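Local atomic coordinates of zonadhesin (Komagataella phaffii, PDB entry 5FX8), a protein that is a putative cell-wall adhesion protein, represented here by its N-terminal cohesin-like part, that may mediate cell-cell interaction through salt bridges and hydrogen bonds. Residues E69-S80 and L90-G98; P152-V163 and F297-R305. All blocks are in the same frame, centred on the assembly; numbering follows the deposited sequence.

Contact 1 of 2, residues E69-S80 and L90-G98; sequences EFFTTAGVQVLS and LTFTFSDPG
L79 works its two methyl branches against two phenylalanines of the neighbouring strand. L79 CD2 sits over one face of the F94 ring, 4.1 Å from its centroid, in a CH-pi contact, while L79 CD1 meets the edge of the F92 ring near its plane, 3.8 Å from F92 CD2. With chi1 at 55°, L79 CG lies between the backbone N and the carbonyl carbon, and the forked end spans both rings. L79 and F94 form an antiparallel non-hydrogen-bonded pair, their side chains running side by side from the same face. A branched aliphatic chain suits this buried place, where F314 also touches L79 and where F29 and F31 pack edge-to-face with F92.

S80, the next residue along, secures the backbones. It forms the hydrogen-bonded pair with T93: S80 N reaches T93 O at 2.9 Å, and T93 N returns to S80 O at 2.8 Å. Strands 77-84 and 89-94 make a beta hairpin in the first cohesin-like domain. At its start, V78 and L79 both lie opposite F70 of strand 68-72, a classic beta bulge. The small polar side chains of S80 and T93 occupy the face away from L79 and F94, in keeping with their partly exposed setting.

S95 extends the pairing just past the strand. S95 N reaches V78 O at 3.2 Å, coming from above the carbonyl plane, about 45° out of it. The same oxygen receives a CA-H...O contact from F94 CA. A serine can add a side-chain hydroxyl here: S95 OG donates a weak hydrogen bond to E69 OE2, 3.4 Å away. The E69 chain bends at chi2, which turns its carboxylate across the middle strand to the hydroxyl.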
loop_
_atom_site.group_PDB
_atom_site.type_symbol
_atom_site.label_atom_id
_atom_site.label_comp_id
_atom_site.label_asym_id
_atom_site.label_seq_id
_atom_site.Cartn_x
_atom_site.Cartn_y
_atom_site.Cartn_z
ATOM N N GLU C 69 -28.991 -68.707 28.478
ATOM C CA GLU C 69 -30.317 -69.061 28.951
ATOM C C GLU C 69 -31.206 -67.823 28.915
ATOM O O GLU C 69 -30.733 -66.714 29.152
ATOM C CB GLU C 69 -30.211 -69.593 30.377
ATOM C CG GLU C 69 -31.511 -70.013 31.009
ATOM C CD GLU C 69 -31.808 -71.419 30.713
ATOM O OE1 GLU C 69 -30.845 -72.154 30.507
ATOM O OE2 GLU C 69 -32.982 -71.786 30.695
ATOM N N PHE C 70 -32.500 -68.006 28.646
ATOM C CA PHE C 70 -33.430 -66.880 28.627
ATOM C C PHE C 70 -34.592 -67.107 29.592
ATOM O O PHE C 70 -35.083 -68.226 29.739
ATOM C CB PHE C 70 -33.913 -66.622 27.206
ATOM C CG PHE C 70 -32.824 -66.144 26.301
ATOM C CD1 PHE C 70 -31.960 -67.038 25.699
ATOM C CD2 PHE C 70 -32.626 -64.799 26.099
ATOM C CE1 PHE C 70 -30.934 -66.596 24.902
ATOM C CE2 PHE C 70 -31.602 -64.348 25.302
ATOM C CZ PHE C 70 -30.756 -65.241 24.697
ATOM N N PHE C 71 -35.023 -66.033 30.256
ATOM C CA PHE C 71 -35.964 -66.082 31.364
ATOM C C PHE C 71 -37.154 -65.183 31.076
ATOM O O PHE C 71 -37.135 -64.375 30.151
ATOM C CB PHE C 71 -35.307 -65.650 32.681
ATOM C CG PHE C 71 -34.045 -66.364 32.983
ATOM C CD1 PHE C 71 -32.861 -65.980 32.390
ATOM C CD2 PHE C 71 -34.030 -67.422 33.848
ATOM C CE1 PHE C 71 -31.699 -66.639 32.651
ATOM C CE2 PHE C 71 -32.857 -68.085 34.108
ATOM C CZ PHE C 71 -31.695 -67.690 33.510
ATOM N N THR C 72 -38.213 -65.350 31.871
ATOM C CA THR C 72 -39.289 -64.375 31.922
ATOM C C THR C 72 -38.842 -63.178 32.740
ATOM O O THR C 72 -37.823 -63.215 33.427
ATOM C CB THR C 72 -40.545 -64.953 32.556
ATOM O OG1 THR C 72 -40.235 -65.351 33.893
ATOM C CG2 THR C 72 -41.053 -66.152 31.792
ATOM N N THR C 73 -39.624 -62.100 32.672
ATOM C CA THR C 73 -39.334 -60.937 33.502
ATOM C C THR C 73 -39.359 -61.298 34.976
ATOM O O THR C 73 -38.739 -60.618 35.790
ATOM C CB THR C 73 -40.345 -59.848 33.226
ATOM O OG1 THR C 73 -41.640 -60.366 33.518
ATOM C CG2 THR C 73 -40.316 -59.448 31.771
ATOM N N ALA C 74 -40.066 -62.358 35.336
ATOM C CA ALA C 74 -40.132 -62.809 36.711
ATOM C C ALA C 74 -39.054 -63.823 37.049
ATOM O O ALA C 74 -38.966 -64.244 38.202
ATOM C CB ALA C 74 -41.503 -63.411 37.007
ATOM N N GLY C 75 -38.242 -64.236 36.091
ATOM C CA GLY C 75 -37.124 -65.092 36.389
ATOM C C GLY C 75 -37.286 -66.550 36.026
ATOM O O GLY C 75 -36.402 -67.351 36.347
ATOM N N VAL C 76 -38.362 -66.928 35.362
ATOM C CA VAL C 76 -38.569 -68.337 35.063
ATOM C C VAL C 76 -37.766 -68.715 33.827
ATOM O O VAL C 76 -37.824 -68.027 32.806
ATOM C CB VAL C 76 -40.058 -68.628 34.875
ATOM C CG1 VAL C 76 -40.274 -70.092 34.628
ATOM C CG2 VAL C 76 -40.798 -68.169 36.086
ATOM N N GLN C 77 -37.017 -69.809 33.919
ATOM C CA GLN C 77 -36.298 -70.319 32.758
ATOM C C GLN C 77 -37.269 -70.690 31.651
ATOM O O GLN C 77 -38.327 -71.274 31.900
ATOM C CB GLN C 77 -35.459 -71.539 33.130
ATOM C CG GLN C 77 -34.235 -71.205 33.938
ATOM C CD GLN C 77 -33.316 -72.385 34.166
ATOM O OE1 GLN C 77 -33.680 -73.532 33.896
ATOM N NE2 GLN C 77 -32.120 -72.112 34.688
ATOM N N VAL C 78 -36.898 -70.359 30.416
ATOM C CA VAL C 78 -37.733 -70.611 29.250
ATOM C C VAL C 78 -37.002 -71.452 28.217
ATOM O O VAL C 78 -37.506 -72.484 27.773
ATOM C CB VAL C 78 -38.237 -69.295 28.623
ATOM C CG1 VAL C 78 -39.073 -69.589 27.382
ATOM C CG2 VAL C 78 -39.029 -68.495 29.645
ATOM N N LEU C 79 -35.810 -71.022 27.820
ATOM C CA LEU C 79 -35.051 -71.720 26.798
ATOM C C LEU C 79 -33.601 -71.292 26.904
ATOM O O LEU C 79 -33.266 -70.321 27.581
ATOM C CB LEU C 79 -35.606 -71.433 25.403
ATOM C CG LEU C 79 -35.733 -69.977 24.964
ATOM C CD1 LEU C 79 -34.465 -69.504 24.360
ATOM C CD2 LEU C 79 -36.823 -69.893 23.961
ATOM N N SER C 80 -32.753 -72.025 26.210
ATOM C CA SER C 80 -31.360 -71.678 26.059
ATOM C C SER C 80 -31.019 -71.758 24.576
ATOM O O SER C 80 -31.708 -72.429 23.811
ATOM C CB SER C 80 -30.484 -72.601 26.874
ATOM O OG SER C 80 -30.577 -73.892 26.356
ATOM N N LEU C 90 -28.913 -71.361 14.390
ATOM C CA LEU C 90 -29.152 -71.037 15.784
ATOM C C LEU C 90 -30.236 -71.966 16.314
ATOM O O LEU C 90 -31.303 -72.073 15.710
ATOM C CB LEU C 90 -29.562 -69.573 15.925
ATOM C CG LEU C 90 -29.703 -69.011 17.336
ATOM C CD1 LEU C 90 -28.375 -69.062 18.047
ATOM C CD2 LEU C 90 -30.242 -67.606 17.336
ATOM N N THR C 91 -29.966 -72.648 17.424
ATOM C CA THR C 91 -30.923 -73.589 17.988
ATOM C C THR C 91 -31.490 -73.045 19.288
ATOM O O THR C 91 -30.745 -72.748 20.216
ATOM C CB THR C 91 -30.284 -74.950 18.245
ATOM O OG1 THR C 91 -29.634 -75.414 17.061
ATOM C CG2 THR C 91 -31.346 -75.936 18.651
ATOM N N PHE C 92 -32.801 -72.937 19.370
ATOM C CA PHE C 92 -33.439 -72.612 20.633
ATOM C C PHE C 92 -33.907 -73.917 21.256
ATOM O O PHE C 92 -34.524 -74.741 20.581
ATOM C CB PHE C 92 -34.615 -71.662 20.431
ATOM C CG PHE C 92 -34.246 -70.345 19.807
ATOM C CD1 PHE C 92 -33.991 -70.238 18.456
ATOM C CD2 PHE C 92 -34.206 -69.207 20.561
ATOM C CE1 PHE C 92 -33.669 -69.028 17.893
ATOM C CE2 PHE C 92 -33.894 -68.016 20.000
ATOM C CZ PHE C 92 -33.621 -67.923 18.666
ATOM N N THR C 93 -33.589 -74.119 22.525
ATOM C CA THR C 93 -33.922 -75.352 23.223
ATOM C C THR C 93 -34.655 -75.025 24.513
ATOM O O THR C 93 -34.056 -74.506 25.451
ATOM C CB THR C 93 -32.668 -76.151 23.509
ATOM O OG1 THR C 93 -32.028 -76.456 22.271
ATOM C CG2 THR C 93 -33.018 -77.413 24.223
ATOM N N PHE C 94 -35.935 -75.353 24.571
ATOM C CA PHE C 94 -36.719 -75.074 25.761
ATOM C C PHE C 94 -36.341 -76.009 26.909
ATOM O O PHE C 94 -35.856 -77.121 26.699
ATOM C CB PHE C 94 -38.194 -75.199 25.436
ATOM C CG PHE C 94 -38.683 -74.193 24.450
ATOM C CD1 PHE C 94 -38.532 -74.393 23.099
ATOM C CD2 PHE C 94 -39.327 -73.054 24.875
ATOM C CE1 PHE C 94 -39.006 -73.458 22.199
ATOM C CE2 PHE C 94 -39.796 -72.134 23.980
ATOM C CZ PHE C 94 -39.636 -72.330 22.653
ATOM N N SER C 95 -36.594 -75.551 28.137
ATOM C CA SER C 95 -36.062 -76.184 29.358
ATOM C C SER C 95 -37.207 -76.642 30.260
ATOM O O SER C 95 -37.381 -76.171 31.391
ATOM C CB SER C 95 -35.124 -75.196 30.092
ATOM O OG SER C 95 -34.227 -74.525 29.206
ATOM N N ASP C 96 -38.004 -77.608 29.760
ATOM C CA ASP C 96 -39.285 -77.948 30.386
ATOM C C ASP C 96 -39.667 -79.404 30.073
ATOM O O ASP C 96 -40.286 -79.662 29.000
ATOM C CB ASP C 96 -40.403 -77.033 29.948
ATOM C CG ASP C 96 -41.177 -76.544 31.145
ATOM O OD1 ASP C 96 -40.832 -76.843 32.287
ATOM O OD2 ASP C 96 -42.156 -75.805 30.880
ATOM N N PRO C 97 -39.386 -80.360 30.951
ATOM C CA PRO C 97 -39.342 -81.736 30.553
ATOM C C PRO C 97 -40.761 -82.253 30.295
ATOM O O PRO C 97 -41.643 -82.131 31.165
ATOM C CB PRO C 97 -38.734 -82.362 31.732
ATOM C CG PRO C 97 -39.140 -81.523 32.961
ATOM C CD PRO C 97 -39.359 -80.135 32.431
ATOM N N GLY C 98 -40.958 -82.962 29.156
ATOM C CA GLY C 98 -42.176 -83.409 28.641
ATOM C C GLY C 98 -43.318 -82.630 29.254
ATOM O O GLY C 98 -43.962 -83.093 30.206
#

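Contact 2 of 2, residues P152-V163 and F297-R305; sequences PIKLSNAVTGGV and FVLDEPFYR
P152 lays its ring on F297 and V163 its branches on F303, the two CH-pi contacts between these segments. P152 CD stands above the middle of the F297 ring, 3.5 Å from the centroid, and the two side chains cross at about a right angle. V163 comes from the direction opposite to F303, and V163 CG1 lies over the F303 ring, 3.6 Å from its centroid. F303 CB already points at the partner strand, and chi1 of 175°, with CG opposite the backbone N, carries the ring on to V163.

Other apolar packing continues these contacts. A158 CB meets F303 CZ at 3.8 Å; the short alanine side chain brings a methyl to the ring edge, near its plane. L299 sends CD1 against K154 CB. Strands 153-158 and 294-304 are outermost strands of two separate antiparallel sheets, and here they run alongside each other, joined through side chains, consistent with one margin of a beta sandwich, as in cohesin-like domains.

The polar link is made by K154, which bends at chi2 and chi3 and delivers K154 NZ to E301 O at 2.7 Å, in the carbonyl plane and on a lone pair. N278 OD1 accepts a second hydrogen bond from this ammonium group. A long, flexible lysine suits a place where its aliphatic part packs on L299 and its buried ammonium group finds two oxygen acceptors.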
loop_
_atom_site.group_PDB
_atom_site.type_symbol
_atom_site.label_atom_id
_atom_site.label_comp_id
_atom_site.label_asym_id
_atom_site.label_seq_id
_atom_site.Cartn_x
_atom_site.Cartn_y
_atom_site.Cartn_z
ATOM N N PRO C 152 -21.341 -33.241 11.779
ATOM C CA PRO C 152 -20.301 -34.059 12.404
ATOM C C PRO C 152 -20.844 -35.419 12.810
ATOM O O PRO C 152 -21.906 -35.521 13.421
ATOM C CB PRO C 152 -19.898 -33.234 13.624
ATOM C CG PRO C 152 -20.301 -31.861 13.279
ATOM C CD PRO C 152 -21.541 -31.980 12.501
ATOM N N ILE C 153 -20.095 -36.463 12.475
ATOM C CA ILE C 153 -20.412 -37.813 12.892
ATOM C C ILE C 153 -19.265 -38.356 13.740
ATOM O O ILE C 153 -18.192 -37.772 13.811
ATOM C CB ILE C 153 -20.704 -38.737 11.705
ATOM C CG1 ILE C 153 -19.481 -38.862 10.814
ATOM C CG2 ILE C 153 -21.880 -38.215 10.935
ATOM C CD1 ILE C 153 -19.682 -39.819 9.700
ATOM N N LYS C 154 -19.524 -39.489 14.402
ATOM C CA LYS C 154 -18.575 -40.192 15.253
ATOM C C LYS C 154 -18.544 -41.661 14.837
ATOM O O LYS C 154 -19.588 -42.237 14.547
ATOM C CB LYS C 154 -18.980 -40.051 16.716
ATOM C CG LYS C 154 -17.810 -40.114 17.650
ATOM C CD LYS C 154 -18.031 -41.055 18.772
ATOM C CE LYS C 154 -19.163 -40.612 19.606
ATOM N NZ LYS C 154 -19.308 -41.535 20.746
ATOM N N LEU C 155 -17.359 -42.271 14.785
ATOM C CA LEU C 155 -17.206 -43.672 14.388
ATOM C C LEU C 155 -16.316 -44.420 15.378
ATOM O O LEU C 155 -15.367 -43.844 15.908
ATOM C CB LEU C 155 -16.620 -43.783 12.969
ATOM C CG LEU C 155 -17.410 -43.090 11.847
ATOM C CD1 LEU C 155 -16.718 -43.234 10.514
ATOM C CD2 LEU C 155 -18.819 -43.607 11.735
ATOM N N SER C 156 -16.626 -45.699 15.644
ATOM C CA SER C 156 -15.852 -46.567 16.532
ATOM C C SER C 156 -15.083 -47.586 15.710
ATOM O O SER C 156 -15.557 -48.042 14.674
ATOM C CB SER C 156 -16.731 -47.359 17.515
ATOM O OG SER C 156 -17.639 -46.578 18.264
ATOM N N ASN C 157 -13.914 -47.982 16.183
ATOM C CA ASN C 157 -13.193 -49.075 15.548
ATOM C C ASN C 157 -12.480 -49.853 16.631
ATOM O O ASN C 157 -11.630 -49.303 17.329
ATOM C CB ASN C 157 -12.183 -48.586 14.513
ATOM C CG ASN C 157 -12.837 -47.952 13.289
ATOM O OD1 ASN C 157 -13.333 -48.649 12.398
ATOM N ND2 ASN C 157 -12.815 -46.617 13.231
ATOM N N ALA C 158 -12.810 -51.121 16.784
ATOM C CA ALA C 158 -12.088 -51.923 17.755
ATOM C C ALA C 158 -10.657 -52.123 17.284
ATOM O O ALA C 158 -10.420 -52.462 16.124
ATOM C CB ALA C 158 -12.775 -53.269 17.949
ATOM N N VAL C 159 -9.692 -51.904 18.171
ATOM C CA VAL C 159 -8.306 -52.233 17.885
ATOM C C VAL C 159 -7.737 -53.008 19.070
ATOM O O VAL C 159 -8.386 -53.190 20.097
ATOM C CB VAL C 159 -7.469 -50.977 17.563
ATOM C CG1 VAL C 159 -8.105 -50.222 16.419
ATOM C CG2 VAL C 159 -7.363 -50.063 18.766
ATOM N N THR C 160 -6.513 -53.487 18.903
ATOM C CA THR C 160 -5.761 -54.153 19.966
ATOM C C THR C 160 -5.461 -53.218 21.141
ATOM O O THR C 160 -4.359 -52.691 21.292
ATOM C CB THR C 160 -4.467 -54.661 19.373
ATOM O OG1 THR C 160 -4.765 -55.371 18.169
ATOM C CG2 THR C 160 -3.764 -55.559 20.352
ATOM N N GLY C 161 -6.435 -53.036 22.024
ATOM C CA GLY C 161 -6.270 -51.997 23.022
ATOM C C GLY C 161 -7.449 -51.659 23.905
ATOM O O GLY C 161 -7.383 -51.908 25.090
ATOM N N GLY C 162 -8.505 -51.066 23.359
ATOM C CA GLY C 162 -8.490 -50.647 21.986
ATOM C C GLY C 162 -9.741 -50.131 21.318
ATOM O O GLY C 162 -10.433 -50.902 20.676
ATOM N N VAL C 163 -10.017 -48.831 21.434
ATOM C CA VAL C 163 -10.953 -48.141 20.552
ATOM C C VAL C 163 -10.211 -47.026 19.853
ATOM O O VAL C 163 -9.587 -46.191 20.509
ATOM C CB VAL C 163 -12.139 -47.517 21.296
ATOM C CG1 VAL C 163 -13.314 -47.442 20.363
ATOM C CG2 VAL C 163 -12.445 -48.246 22.508
ATOM N N PHE C 297 -23.290 -29.895 18.524
ATOM C CA PHE C 297 -23.695 -31.272 18.283
ATOM C C PHE C 297 -23.212 -32.134 19.436
ATOM O O PHE C 297 -22.153 -31.892 20.011
ATOM C CB PHE C 297 -23.124 -31.843 16.971
ATOM C CG PHE C 297 -23.505 -31.075 15.750
ATOM C CD1 PHE C 297 -22.848 -29.907 15.421
ATOM C CD2 PHE C 297 -24.495 -31.535 14.916
ATOM C CE1 PHE C 297 -23.192 -29.201 14.308
ATOM C CE2 PHE C 297 -24.841 -30.838 13.788
ATOM C CZ PHE C 297 -24.190 -29.663 13.484
ATOM N N VAL C 298 -23.998 -33.149 19.764
ATOM C CA VAL C 298 -23.647 -34.123 20.786
ATOM C C VAL C 298 -23.655 -35.501 20.145
ATOM O O VAL C 298 -24.610 -35.867 19.449
ATOM C CB VAL C 298 -24.608 -34.054 21.982
ATOM C CG1 VAL C 298 -24.088 -34.889 23.121
ATOM C CG2 VAL C 298 -24.750 -32.630 22.419
ATOM N N LEU C 299 -22.583 -36.254 20.361
ATOM C CA LEU C 299 -22.408 -37.581 19.773
ATOM C C LEU C 299 -22.074 -38.552 20.904
ATOM O O LEU C 299 -20.917 -38.683 21.310
ATOM C CB LEU C 299 -21.322 -37.551 18.701
ATOM C CG LEU C 299 -21.340 -36.368 17.732
ATOM C CD1 LEU C 299 -20.058 -36.319 16.961
ATOM C CD2 LEU C 299 -22.470 -36.462 16.776
ATOM N N ASP C 300 -23.085 -39.245 21.417
ATOM C CA ASP C 300 -22.910 -40.043 22.624
ATOM C C ASP C 300 -22.951 -41.542 22.365
ATOM O O ASP C 300 -23.052 -42.317 23.319
ATOM C CB ASP C 300 -23.947 -39.666 23.678
ATOM C CG ASP C 300 -25.324 -39.461 23.093
ATOM O OD1 ASP C 300 -25.626 -40.050 22.036
ATOM O OD2 ASP C 300 -26.115 -38.715 23.704
ATOM N N GLU C 301 -22.837 -41.967 21.115
ATOM C CA GLU C 301 -22.871 -43.393 20.802
ATOM C C GLU C 301 -21.809 -44.155 21.602
ATOM O O GLU C 301 -20.628 -43.781 21.557
ATOM C CB GLU C 301 -22.673 -43.620 19.305
ATOM C CG GLU C 301 -23.121 -44.989 18.802
ATOM C CD GLU C 301 -22.473 -45.379 17.475
ATOM O OE1 GLU C 301 -21.699 -44.558 16.925
ATOM O OE2 GLU C 301 -22.733 -46.511 16.985
ATOM N N PRO C 302 -22.190 -45.209 22.361
ATOM C CA PRO C 302 -21.217 -46.024 23.101
ATOM C C PRO C 302 -20.381 -46.924 22.219
ATOM O O PRO C 302 -20.618 -47.027 21.015
ATOM C CB PRO C 302 -22.096 -46.884 24.015
ATOM C CG PRO C 302 -23.388 -46.284 24.006
ATOM C CD PRO C 302 -23.562 -45.576 22.706
ATOM N N PHE C 303 -19.415 -47.599 22.826
ATOM C CA PHE C 303 -18.611 -48.610 22.165
ATOM C C PHE C 303 -18.858 -49.962 22.812
ATOM O O PHE C 303 -18.989 -50.069 24.034
ATOM C CB PHE C 303 -17.135 -48.277 22.234
ATOM C CG PHE C 303 -16.243 -49.342 21.680
ATOM C CD1 PHE C 303 -16.197 -49.584 20.333
ATOM C CD2 PHE C 303 -15.421 -50.072 22.506
ATOM C CE1 PHE C 303 -15.367 -50.536 19.827
ATOM C CE2 PHE C 303 -14.588 -51.028 22.001
ATOM C CZ PHE C 303 -14.559 -51.258 20.664
ATOM N N TYR C 304 -18.923 -50.990 21.974
ATOM C CA TYR C 304 -19.247 -52.341 22.401
ATOM C C TYR C 304 -18.207 -53.284 21.835
ATOM O O TYR C 304 -17.773 -53.135 20.690
ATOM C CB TYR C 304 -20.635 -52.750 21.943
ATOM C CG TYR C 304 -21.774 -51.970 22.555
ATOM C CD1 TYR C 304 -22.070 -52.087 23.910
ATOM C CD2 TYR C 304 -22.583 -51.158 21.779
ATOM C CE1 TYR C 304 -23.108 -51.410 24.465
ATOM C CE2 TYR C 304 -23.630 -50.473 22.331
ATOM C CZ TYR C 304 -23.887 -50.609 23.676
ATOM O OH TYR C 304 -24.926 -49.942 24.263
ATOM N N ARG C 305 -17.783 -54.238 22.645
ATOM C CA ARG C 305 -16.765 -55.156 22.184
ATOM C C ARG C 305 -17.312 -56.502 21.739
ATOM O O ARG C 305 -16.631 -57.203 20.995
ATOM C CB ARG C 305 -15.710 -55.348 23.274
ATOM C CG ARG C 305 -14.952 -54.080 23.561
ATOM C CD ARG C 305 -13.927 -54.258 24.638
ATOM N NE ARG C 305 -12.575 -54.287 24.106
ATOM C CZ ARG C 305 -11.492 -54.256 24.864
ATOM N NH1 ARG C 305 -11.618 -54.192 26.177
ATOM N NH2 ARG C 305 -10.292 -54.287 24.315
#

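Contacts 1 and 2 belong to different cohesin-like domains; their centres are 34 Å apart and their nearest atoms about 15 Å, with no element in common. Contact 1 joins strands that are neighbours within one sheet, so three backbone hydrogen bonds tie the segments, and side chains separate into a buried aromatic face and a more exposed polar one. Contact 2 instead brings together edge strands of two sheets, distant in sequence, and relies on side chains: rings, methyl groups and a lysine. Both are partly buried, but contact 2 buries more surface, 652 against 388 Å², and lies nearer the centre of the chain.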